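Local coordinates for protein pilotin OutS (Dickeya dadantii, PDB 3UTK) that serves as the outer-membrane pilot lipoprotein of the type II secretion system, interacting with secretin OutD in the export of pectate lyases and cellulases, at residues P124-D127 with A128-T131; V77-A80 with V81-W85; L100-G103 with L104-D107. All blocks are in the same frame, centred on the assembly; numbering follows the deposited sequence.

Contact 1: residues P124-D127 with A128-T131; sequences PFLD and AMRT
F125 and M129 meet one turn apart on the short C-terminal helix 123-131 of this all-helical pilotin. The M129 methyl carries the side-chain contact. Its CE lies 3.4 Å from F125 CE2 and comes to the ring obliquely. F125 CG is anti to the backbone N (chi1 -168°), which sets the ring beside its own carbonyl carbon. M129 bends at chi3 (-103°), and this turns CE back toward the first turn. The same methyl rests 3.9 Å from L126 CD2, where the L126 and M129 side chains run side by side and point the same way. One methyl thus bridges an aromatic ring and a leucine branch.

The backbone beneath is helical. M129 N donates to F125 O at 3.1 Å, with a weak second bond to L126 O. R130 N donates to D127 O at 3.2 Å, from above the carbonyl plane. Near the end of the chain, T131 OG1 gives a 2.7 Å hydrogen bond to A128 O.

The apolar side faces two other helices. F125 touches L50 and S54 of helix 40-60 and T75 and A76 of helix 69-82. M129 reaches S54 and T75, and L126 packs on L57.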
loop_
_atom_site.group_PDB
_atom_site.type_symbol
_atom_site.label_atom_id
_atom_site.label_comp_id
_atom_site.label_asym_id
_atom_site.label_seq_id
_atom_site.Cartn_x
_atom_site.Cartn_y
_atom_site.Cartn_z
ATOM N N PRO A 124 -6.840 5.581 -7.351
ATOM C CA PRO A 124 -7.991 5.143 -6.548
ATOM C C PRO A 124 -7.659 4.896 -5.070
ATOM O O PRO A 124 -8.468 5.216 -4.190
ATOM C CB PRO A 124 -8.424 3.842 -7.238
ATOM C CG PRO A 124 -7.951 4.000 -8.654
ATOM C CD PRO A 124 -6.646 4.737 -8.544
ATOM N N PHE A 125 -6.484 4.342 -4.792
ATOM C CA PHE A 125 -6.115 4.087 -3.406
ATOM C C PHE A 125 -5.747 5.392 -2.697
ATOM O O PHE A 125 -6.115 5.597 -1.544
ATOM C CB PHE A 125 -4.979 3.067 -3.314
ATOM C CG PHE A 125 -4.737 2.554 -1.923
ATOM C CD1 PHE A 125 -5.689 1.790 -1.275
ATOM C CD2 PHE A 125 -3.553 2.844 -1.262
ATOM C CE1 PHE A 125 -5.460 1.317 0.011
ATOM C CE2 PHE A 125 -3.318 2.377 0.018
ATOM C CZ PHE A 125 -4.271 1.614 0.657
ATOM N N LEU A 126 -5.030 6.281 -3.387
ATOM C CA LEU A 126 -4.692 7.569 -2.787
ATOM C C LEU A 126 -5.959 8.391 -2.512
ATOM O O LEU A 126 -6.041 9.107 -1.514
ATOM C CB LEU A 126 -3.705 8.359 -3.656
ATOM C CG LEU A 126 -2.429 7.613 -4.062
ATOM C CD1 LEU A 126 -1.486 8.529 -4.827
ATOM C CD2 LEU A 126 -1.721 6.986 -2.868
ATOM N N ASP A 127 -6.947 8.281 -3.394
ATOM C CA ASP A 127 -8.234 8.954 -3.171
ATOM C C ASP A 127 -8.914 8.457 -1.888
ATOM O O ASP A 127 -9.483 9.243 -1.117
ATOM C CB ASP A 127 -9.170 8.737 -4.360
ATOM C CG ASP A 127 -8.876 9.673 -5.520
ATOM O OD1 ASP A 127 -7.978 10.532 -5.396
ATOM O OD2 ASP A 127 -9.564 9.556 -6.557
ATOM N N ALA A 128 -8.852 7.148 -1.672
ATOM C CA ALA A 128 -9.436 6.525 -0.485
ATOM C C ALA A 128 -8.764 7.037 0.783
ATOM O O ALA A 128 -9.377 7.128 1.849
ATOM C CB ALA A 128 -9.311 5.012 -0.574
ATOM N N MET A 129 -7.489 7.369 0.660
ATOM C CA MET A 129 -6.712 7.844 1.789
ATOM C C MET A 129 -7.186 9.185 2.328
ATOM O O MET A 129 -7.018 9.475 3.506
ATOM C CB MET A 129 -5.257 7.966 1.371
ATOM C CG MET A 129 -4.314 7.187 2.208
ATOM S SD MET A 129 -2.723 7.258 1.387
ATOM C CE MET A 129 -2.647 5.637 0.630
ATOM N N ARG A 130 -7.751 10.016 1.462
ATOM C CA ARG A 130 -8.280 11.300 1.903
ATOM C C ARG A 130 -9.414 11.129 2.900
ATOM O O ARG A 130 -9.497 11.853 3.889
ATOM C CB ARG A 130 -8.770 12.107 0.713
ATOM C CG ARG A 130 -7.691 12.366 -0.287
ATOM C CD ARG A 130 -7.770 13.782 -0.782
ATOM N NE ARG A 130 -7.055 13.918 -2.034
ATOM C CZ ARG A 130 -7.204 14.946 -2.857
ATOM N NH1 ARG A 130 -8.042 15.924 -2.545
ATOM N NH2 ARG A 130 -6.517 14.990 -3.986
ATOM N N THR A 131 -10.289 10.168 2.632
ATOM C CA THR A 131 -11.447 9.939 3.486
ATOM C C THR A 131 -11.015 9.462 4.870
ATOM O O THR A 131 -11.790 9.507 5.823
ATOM C CB THR A 131 -12.406 8.910 2.861
ATOM O OG1 THR A 131 -11.842 7.598 2.971
ATOM C CG2 THR A 131 -12.643 9.233 1.394
#

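Contact 2: residues V77-A80 with V81-W85; sequences VNVA and VQKGW
A80 and W85 meet through both backbone and side chain where helix 69-82 runs out. The backbone bonds come first. V81 N donates to V77 O at 2.9 Å. Q82 N to N78 O is equally short, and K83 N reaches V79 O at 3.0 Å. A80 O accepts two: a bond from W85 N (3.0 Å, 156° at the hydrogen) and a weak, more bent one from K83 N. This carbonyl therefore serves the last turn and the residue beyond it.

G84 N bonds to V81 O at 3.0 Å. Together with the W85 to A80 bond, it closes a Schellman motif. G84 takes positive phi (82°), a backbone shape that suits glycine, with no side chain to meet the carbonyl O of K83. The motif ends the helix and turns the chain toward W85.

The apolar contacts follow from that turn. W85 points back at the helix, and its CE3 lies 4.1 Å from A80 CB. K83 leaves CA with CG anti to the carbonyl carbon (chi1 -61°) and runs extended at chi2, which brings CD over one face of the indole. There CD sits 3.6 Å above the ring plane of W85, offset toward the rim. The same CD is 4.2 Å from V79 CG1, and the V79 and K83 side chains lie alongside each other.

A80 also packs on L47 of helix 40-60 and on Y90. W85 touches Q43 and Q46 of helix 40-60 and Y90 of the loop.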
loop_
_atom_site.group_PDB
_atom_site.type_symbol
_atom_site.label_atom_id
_atom_site.label_comp_id
_atom_site.label_asym_id
_atom_site.label_seq_id
_atom_site.Cartn_x
_atom_site.Cartn_y
_atom_site.Cartn_z
ATOM N N VAL A 77 -7.157 -1.303 5.418
ATOM C CA VAL A 77 -8.155 -2.025 6.195
ATOM C C VAL A 77 -9.563 -1.570 5.801
ATOM O O VAL A 77 -10.455 -2.400 5.628
ATOM C CB VAL A 77 -7.916 -1.897 7.713
ATOM C CG1 VAL A 77 -9.077 -2.477 8.490
ATOM C CG2 VAL A 77 -6.606 -2.591 8.102
ATOM N N ASN A 78 -9.754 -0.262 5.622
ATOM C CA ASN A 78 -11.064 0.269 5.233
ATOM C C ASN A 78 -11.525 -0.234 3.873
ATOM O O ASN A 78 -12.689 -0.586 3.691
ATOM C CB ASN A 78 -11.068 1.798 5.261
ATOM C CG ASN A 78 -11.208 2.354 6.667
ATOM O OD1 ASN A 78 -11.316 1.602 7.635
ATOM N ND2 ASN A 78 -11.195 3.678 6.786
ATOM N N VAL A 79 -10.611 -0.246 2.909
ATOM C CA VAL A 79 -10.908 -0.830 1.606
ATOM C C VAL A 79 -11.331 -2.295 1.759
ATOM O O VAL A 79 -12.298 -2.735 1.140
ATOM C CB VAL A 79 -9.702 -0.708 0.656
ATOM C CG1 VAL A 79 -9.901 -1.575 -0.585
ATOM C CG2 VAL A 79 -9.489 0.750 0.274
ATOM N N ALA A 80 -10.617 -3.042 2.599
ATOM C CA ALA A 80 -10.965 -4.435 2.864
ATOM C C ALA A 80 -12.389 -4.564 3.408
ATOM O O ALA A 80 -13.149 -5.434 2.986
ATOM C CB ALA A 80 -9.957 -5.069 3.830
ATOM N N VAL A 81 -12.753 -3.693 4.344
ATOM C CA VAL A 81 -14.098 -3.710 4.906
ATOM C C VAL A 81 -15.140 -3.419 3.830
ATOM O O VAL A 81 -16.188 -4.070 3.773
ATOM C CB VAL A 81 -14.235 -2.729 6.085
ATOM C CG1 VAL A 81 -15.698 -2.604 6.517
ATOM C CG2 VAL A 81 -13.383 -3.205 7.261
ATOM N N GLN A 82 -14.830 -2.468 2.954
ATOM C CA GLN A 82 -15.749 -2.094 1.883
ATOM C C GLN A 82 -15.904 -3.209 0.849
ATOM O O GLN A 82 -16.908 -3.268 0.139
ATOM C CB GLN A 82 -15.293 -0.793 1.218
ATOM C CG GLN A 82 -15.343 0.400 2.162
ATOM C CD GLN A 82 -14.841 1.676 1.534
ATOM O OE1 GLN A 82 -14.251 1.660 0.456
ATOM N NE2 GLN A 82 -15.068 2.796 2.209
ATOM N N LYS A 83 -14.914 -4.092 0.768
ATOM C CA LYS A 83 -15.000 -5.244 -0.129
ATOM C C LYS A 83 -15.712 -6.431 0.519
ATOM O O LYS A 83 -15.960 -7.444 -0.137
ATOM C CB LYS A 83 -13.610 -5.674 -0.603
ATOM C CG LYS A 83 -12.864 -4.606 -1.374
ATOM C CD LYS A 83 -11.561 -5.154 -1.919
ATOM C CE LYS A 83 -11.798 -6.018 -3.145
ATOM N NZ LYS A 83 -12.218 -5.203 -4.318
ATOM N N GLY A 84 -16.039 -6.301 1.802
ATOM C CA GLY A 84 -16.690 -7.370 2.540
ATOM C C GLY A 84 -15.737 -8.432 3.065
ATOM O O GLY A 84 -16.155 -9.520 3.452
ATOM N N TRP A 85 -14.450 -8.114 3.098
ATOM C CA TRP A 85 -13.450 -9.079 3.537
ATOM C C TRP A 85 -13.369 -9.181 5.058
ATOM O O TRP A 85 -13.728 -8.244 5.774
ATOM C CB TRP A 85 -12.082 -8.714 2.964
ATOM C CG TRP A 85 -11.983 -8.890 1.475
ATOM C CD1 TRP A 85 -12.911 -9.458 0.649
ATOM C CD2 TRP A 85 -10.889 -8.499 0.638
ATOM N NE1 TRP A 85 -12.461 -9.446 -0.650
ATOM C CE2 TRP A 85 -11.220 -8.860 -0.684
ATOM C CE3 TRP A 85 -9.659 -7.877 0.876
ATOM C CZ2 TRP A 85 -10.367 -8.626 -1.762
ATOM C CZ3 TRP A 85 -8.813 -7.642 -0.195
ATOM C CH2 TRP A 85 -9.172 -8.015 -1.498
#

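Contact 3: residues L100-G103 with L104-D107; sequences LYQG and LLKD
The Y101 ring has L105 on one face. L105 CG lies 4.2 Å above the ring plane, offset toward the rim. Its two methyls spread over the phenol end: CD1 is 3.9 Å from Y101 CE2, and CD2 is 3.9 Å from Y101 CE1. The leucine fork spans the phenol end from one face, and the two side chains cross at a slant. Y101 CG stands opposite the backbone N (chi1 167°), which leans the ring toward the C-terminal end of the helix and brings its phenol end to L105.

The backbone is regular until the last turn. L105 N donates to Y101 O at 3.2 Å, and the bond is fairly straight (161°). L104 N reaches L100 O at 3.0 Å. K106 N then changes pattern. It bonds to G103 O at 3.1 Å from above the carbonyl plane, with only a weak bond to Q102 O. D107 N turns to L104 O, and D107 OD1 is hydrogen-bonded to T109 OG1 in the loop beyond.

Two helices flank this end of helix 94-106. Y101 packs on V59 and Q60 of helix 40-60, which L105 also touches at Q60. L104 faces Q114 and F118 of helix 111-121.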
loop_
_atom_site.group_PDB
_atom_site.type_symbol
_atom_site.label_atom_id
_atom_site.label_comp_id
_atom_site.label_asym_id
_atom_site.label_seq_id
_atom_site.Cartn_x
_atom_site.Cartn_y
_atom_site.Cartn_z
ATOM N N LEU A 100 7.593 -5.908 1.876
ATOM C CA LEU A 100 7.376 -5.655 0.453
ATOM C C LEU A 100 7.954 -4.308 0.026
ATOM O O LEU A 100 8.452 -4.164 -1.082
ATOM C CB LEU A 100 5.881 -5.713 0.111
ATOM C CG LEU A 100 5.190 -7.080 0.071
ATOM C CD1 LEU A 100 3.708 -6.895 -0.196
ATOM C CD2 LEU A 100 5.818 -8.000 -0.981
ATOM N N TYR A 101 7.877 -3.318 0.911
ATOM C CA TYR A 101 8.485 -2.019 0.642
ATOM C C TYR A 101 9.996 -2.184 0.513
ATOM O O TYR A 101 10.605 -1.683 -0.425
ATOM C CB TYR A 101 8.125 -1.005 1.742
ATOM C CG TYR A 101 8.960 0.258 1.709
ATOM C CD1 TYR A 101 8.757 1.221 0.731
ATOM C CD2 TYR A 101 9.958 0.479 2.650
ATOM C CE1 TYR A 101 9.517 2.370 0.691
ATOM C CE2 TYR A 101 10.724 1.628 2.617
ATOM C CZ TYR A 101 10.502 2.570 1.635
ATOM O OH TYR A 101 11.262 3.715 1.590
ATOM N N GLN A 102 10.602 -2.902 1.449
ATOM C CA GLN A 102 12.039 -3.137 1.370
ATOM C C GLN A 102 12.398 -3.889 0.087
ATOM O O GLN A 102 13.453 -3.652 -0.507
ATOM C CB GLN A 102 12.532 -3.896 2.606
ATOM C CG GLN A 102 12.432 -3.101 3.902
ATOM C CD GLN A 102 13.281 -1.838 3.889
ATOM O OE1 GLN A 102 12.923 -0.824 4.490
ATOM N NE2 GLN A 102 14.411 -1.897 3.204
ATOM N N GLY A 103 11.514 -4.785 -0.341
ATOM C CA GLY A 103 11.713 -5.529 -1.576
ATOM C C GLY A 103 11.718 -4.622 -2.798
ATOM O O GLY A 103 12.539 -4.788 -3.710
ATOM N N LEU A 104 10.796 -3.659 -2.819
ATOM C CA LEU A 104 10.724 -2.679 -3.907
ATOM C C LEU A 104 12.047 -1.931 -4.060
ATOM O O LEU A 104 12.557 -1.767 -5.175
ATOM C CB LEU A 104 9.586 -1.670 -3.662
ATOM C CG LEU A 104 8.125 -2.093 -3.891
ATOM C CD1 LEU A 104 7.142 -1.055 -3.343
ATOM C CD2 LEU A 104 7.842 -2.340 -5.359
ATOM N N LEU A 105 12.599 -1.469 -2.939
ATOM C CA LEU A 105 13.848 -0.707 -2.974
ATOM C C LEU A 105 14.967 -1.470 -3.675
ATOM O O LEU A 105 15.832 -0.870 -4.321
ATOM C CB LEU A 105 14.296 -0.317 -1.563
ATOM C CG LEU A 105 13.285 0.462 -0.718
ATOM C CD1 LEU A 105 13.935 0.970 0.559
ATOM C CD2 LEU A 105 12.677 1.616 -1.508
ATOM N N LYS A 106 14.942 -2.790 -3.554
ATOM C CA LYS A 106 16.042 -3.620 -4.048
ATOM C C LYS A 106 15.749 -4.395 -5.335
ATOM O O LYS A 106 16.597 -5.155 -5.807
ATOM C CB LYS A 106 16.481 -4.587 -2.943
ATOM C CG LYS A 106 17.090 -3.882 -1.751
ATOM C CD LYS A 106 17.557 -4.872 -0.697
ATOM C CE LYS A 106 18.397 -4.173 0.359
ATOM N NZ LYS A 106 19.535 -3.426 -0.259
ATOM N N ASP A 107 14.572 -4.192 -5.922
ATOM C CA ASP A 107 14.109 -5.074 -6.997
ATOM C C ASP A 107 14.674 -4.762 -8.395
ATOM O O ASP A 107 14.397 -5.468 -9.367
ATOM C CB ASP A 107 12.564 -5.234 -6.984
ATOM C CG ASP A 107 11.812 -4.042 -7.585
ATOM O OD1 ASP A 107 12.398 -3.248 -8.344
ATOM O OD2 ASP A 107 10.589 -3.917 -7.308
#

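All three contacts are local, within single helices, and each includes side chains that touch helix 40-60. Contact 1 is partly buried, while contacts 2 and 3 lie at the surface. Contacts 1 and 2 pack directly together: F125 CE1 is 4.1 Å from V79 CG2. Contact 3 lies across the chain's centre from both, its own centre about 23 Å from that of contact 1 and about 25 Å from that of contact 2. Each pairs an aromatic ring with an aliphatic group. In contact 1 both partners, F125 and M129, are buried. In contacts 2 and 3 the aliphatic partner over the ring face, K83 or L105, is exposed. Only contact 2 contains a Schellman motif.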